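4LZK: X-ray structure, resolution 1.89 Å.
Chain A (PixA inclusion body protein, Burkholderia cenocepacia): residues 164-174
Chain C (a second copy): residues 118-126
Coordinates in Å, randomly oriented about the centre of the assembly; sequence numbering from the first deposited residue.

Chain A 164-174: LYTRSQNRKSL
Chain C (118-126) TIEQAGAAS

What backbone frame does each stretch provide? Chain A forms a β-hairpin: strands 164-168 and 171-174 are joined by a type I' turn from S168(A) to R171(A), with Q169(A) at phi/psi 51/51° and N170(A) at 62/13°. Its ladder is closed by S168(A) N to R171(A) O at 2.7 Å, R171(A) N to S168(A) O at 2.9 Å, T166(A) N to S173(A) O at 2.7 Å and S173(A) N to T166(A) O at 2.8 Å. Chain C leaves its strand after E120(C) and runs on extended, phi near -55 to -80° and psi 140 to 175°.

How do the backbones join? They meet at a single parallel bridge, R171(A) with G123(C), CA to CA 5.1 Å, G123(C) bonding to the residues before and after R171(A). G123(C) N donates to N170(A) O at 3.0 Å, nearly straight at 159°, while K172(A) N reaches G123(C) O only weakly, at 3.5 Å. The CA atoms of N170(A) and A122(C) lie 4.4 Å apart, those of K172(A) and A125(C) 4.7 Å. Beyond the bridge, A125(C) CA makes a CA-H...O contact of 3.5 Å with K172(A) O, and one water links K172(A) O (2.7 Å) to S126(C) N (3.1 Å).

What does the arginine hold? R167(A), chi1 to chi3 all t, points toward chain C and grips one carbonyl in a fork: NH1 and NH2 donate to E120(C) O at 2.6 and 2.5 Å. The oxygen sits at the guanidinium edge, where the N-H groups point. R167(A) NH2 also donates to N170(A) OD1 at 3.1 Å, tying the fork to the turn.

Which side chains fill the remaining space? The small methyls of A122(C) and A125(C) point toward the hairpin. A122(C) CB lies 4.0 Å from R167(A) CG and 3.9 Å from K172(A) CE; A125(C) CB packs 3.6 Å from Y165(A) CE1, chi1 m, an apolar contact. K172(A), chi1 -85°, chi2 t, chi3 -98° and chi4 151°, brings its CE, polarised by the neighbouring ammonium, 3.3 Å from G123(C) O, a close approach and not a hydrogen bond.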

# COMPACT_ATOMS: atom_id res chain seq x y z
N LEU A 164 26.49 10.78 -2.85
CA LEU A 164 26.43 10.04 -1.60
C LEU A 164 27.86 10.08 -0.97
O LEU A 164 28.84 9.69 -1.59
CB LEU A 164 25.98 8.65 -1.88
CG LEU A 164 25.81 7.68 -0.69
CD1 LEU A 164 25.16 8.43 0.41
CD2 LEU A 164 25.03 6.43 -1.11
N TYR A 165 27.96 10.63 0.24
CA TYR A 165 29.19 10.75 1.03
C TYR A 165 29.13 9.85 2.22
O TYR A 165 28.04 9.67 2.79
CB TYR A 165 29.29 12.19 1.54
CG TYR A 165 29.50 13.14 0.36
CD1 TYR A 165 30.77 13.36 -0.18
CD2 TYR A 165 28.41 13.77 -0.22
CE1 TYR A 165 30.94 14.24 -1.24
CE2 TYR A 165 28.52 14.58 -1.34
CZ TYR A 165 29.82 14.85 -1.82
OH TYR A 165 29.94 15.65 -2.92
N THR A 166 30.28 9.29 2.62
CA THR A 166 30.36 8.57 3.87
C THR A 166 31.17 9.41 4.81
O THR A 166 31.89 10.36 4.43
CB THR A 166 31.12 7.26 3.68
OG1 THR A 166 32.32 7.59 3.04
CG2 THR A 166 30.33 6.31 2.80
N ARG A 167 31.10 9.06 6.07
CA ARG A 167 31.70 9.85 7.07
C ARG A 167 32.71 8.96 7.71
O ARG A 167 32.38 7.88 8.11
CB ARG A 167 30.67 10.23 8.09
CG ARG A 167 31.26 10.69 9.38
CD ARG A 167 30.15 11.11 10.30
NE ARG A 167 30.72 11.66 11.46
CZ ARG A 167 30.10 12.54 12.21
NH1 ARG A 167 28.86 12.95 11.89
NH2 ARG A 167 30.72 13.07 13.25
N SER A 168 33.91 9.47 7.85
CA SER A 168 35.02 8.70 8.42
C SER A 168 35.77 9.71 9.29
O SER A 168 36.14 10.75 8.80
CB SER A 168 35.91 8.21 7.26
OG SER A 168 35.82 9.15 6.15
N GLN A 169 35.89 9.45 10.58
CA GLN A 169 36.66 10.36 11.47
C GLN A 169 36.28 11.84 11.37
O GLN A 169 37.17 12.71 11.19
CB GLN A 169 38.17 10.23 11.21
CG GLN A 169 38.75 8.91 11.68
CD GLN A 169 38.60 8.74 13.18
OE1 GLN A 169 38.79 9.69 13.95
NE2 GLN A 169 38.25 7.52 13.60
N ASN A 170 34.99 12.14 11.48
CA ASN A 170 34.52 13.51 11.43
C ASN A 170 34.82 14.23 10.10
O ASN A 170 34.65 15.46 9.98
CB ASN A 170 35.07 14.29 12.63
CG ASN A 170 34.74 13.61 13.96
OD1 ASN A 170 33.63 13.11 14.17
ND2 ASN A 170 35.72 13.58 14.85
N ARG A 171 35.21 13.45 9.09
CA ARG A 171 35.36 13.94 7.75
C ARG A 171 34.49 13.15 6.70
O ARG A 171 34.43 11.91 6.70
CB ARG A 171 36.83 13.88 7.36
N LYS A 172 33.87 13.89 5.80
CA LYS A 172 33.18 13.33 4.63
C LYS A 172 34.04 12.93 3.44
O LYS A 172 34.99 13.61 3.12
CB LYS A 172 32.00 14.25 4.21
CG LYS A 172 30.73 13.93 5.02
CD LYS A 172 29.54 14.83 4.73
CE LYS A 172 29.48 15.92 5.77
NZ LYS A 172 28.86 17.11 5.14
N SER A 173 33.66 11.85 2.78
CA SER A 173 34.35 11.28 1.62
C SER A 173 33.30 10.90 0.60
O SER A 173 32.20 10.39 0.99
CB SER A 173 35.07 9.99 2.02
OG SER A 173 36.12 10.30 2.88
N LEU A 174 33.59 11.15 -0.65
CA LEU A 174 32.63 10.81 -1.72
C LEU A 174 32.58 9.28 -1.84
O LEU A 174 33.59 8.62 -1.84
CB LEU A 174 33.02 11.38 -3.04
CG LEU A 174 32.20 11.01 -4.27
CD1 LEU A 174 30.84 11.66 -4.24
CD2 LEU A 174 33.01 11.40 -5.52
N THR C 118 23.93 12.61 20.96
CA THR C 118 24.29 13.78 20.16
C THR C 118 25.22 13.39 19.04
O THR C 118 26.15 12.63 19.21
CB THR C 118 24.92 14.83 21.05
OG1 THR C 118 23.95 15.30 22.00
CG2 THR C 118 25.34 16.05 20.22
N ILE C 119 24.94 13.86 17.84
CA ILE C 119 25.79 13.56 16.72
C ILE C 119 26.31 14.89 16.17
O ILE C 119 25.56 15.79 15.90
CB ILE C 119 25.07 12.79 15.66
CG1 ILE C 119 24.49 11.49 16.26
CG2 ILE C 119 26.01 12.53 14.50
CD1 ILE C 119 23.67 10.70 15.26
N GLU C 120 27.61 14.97 16.00
CA GLU C 120 28.15 16.17 15.33
C GLU C 120 28.34 15.82 13.86
O GLU C 120 29.00 14.90 13.56
CB GLU C 120 29.45 16.57 15.96
N GLN C 121 27.69 16.55 12.96
CA GLN C 121 27.95 16.44 11.48
C GLN C 121 29.43 16.59 11.06
O GLN C 121 30.15 17.44 11.57
CB GLN C 121 27.11 17.51 10.70
N ALA C 122 29.86 15.80 10.09
CA ALA C 122 31.24 15.87 9.66
C ALA C 122 31.56 17.18 8.92
O ALA C 122 30.68 17.87 8.45
CB ALA C 122 31.55 14.67 8.79
N GLY C 123 32.84 17.51 8.81
CA GLY C 123 33.25 18.59 7.93
C GLY C 123 32.96 18.20 6.47
O GLY C 123 32.57 17.07 6.15
N ALA C 124 33.19 19.13 5.58
CA ALA C 124 32.85 18.91 4.20
C ALA C 124 33.88 17.98 3.51
O ALA C 124 35.00 17.70 4.02
CB ALA C 124 32.67 20.21 3.49
N ALA C 125 33.48 17.47 2.35
CA ALA C 125 34.38 16.67 1.54
C ALA C 125 35.32 17.65 0.76
O ALA C 125 35.06 18.84 0.73
CB ALA C 125 33.57 15.77 0.64
N SER C 126 36.42 17.18 0.17
CA SER C 126 37.32 18.14 -0.54
C SER C 126 36.55 18.72 -1.71
O SER C 126 35.47 18.19 -2.12
CB SER C 126 38.54 17.43 -1.04
OG SER C 126 38.18 16.48 -2.05
O HOH W 1 36.94 14.43 1.46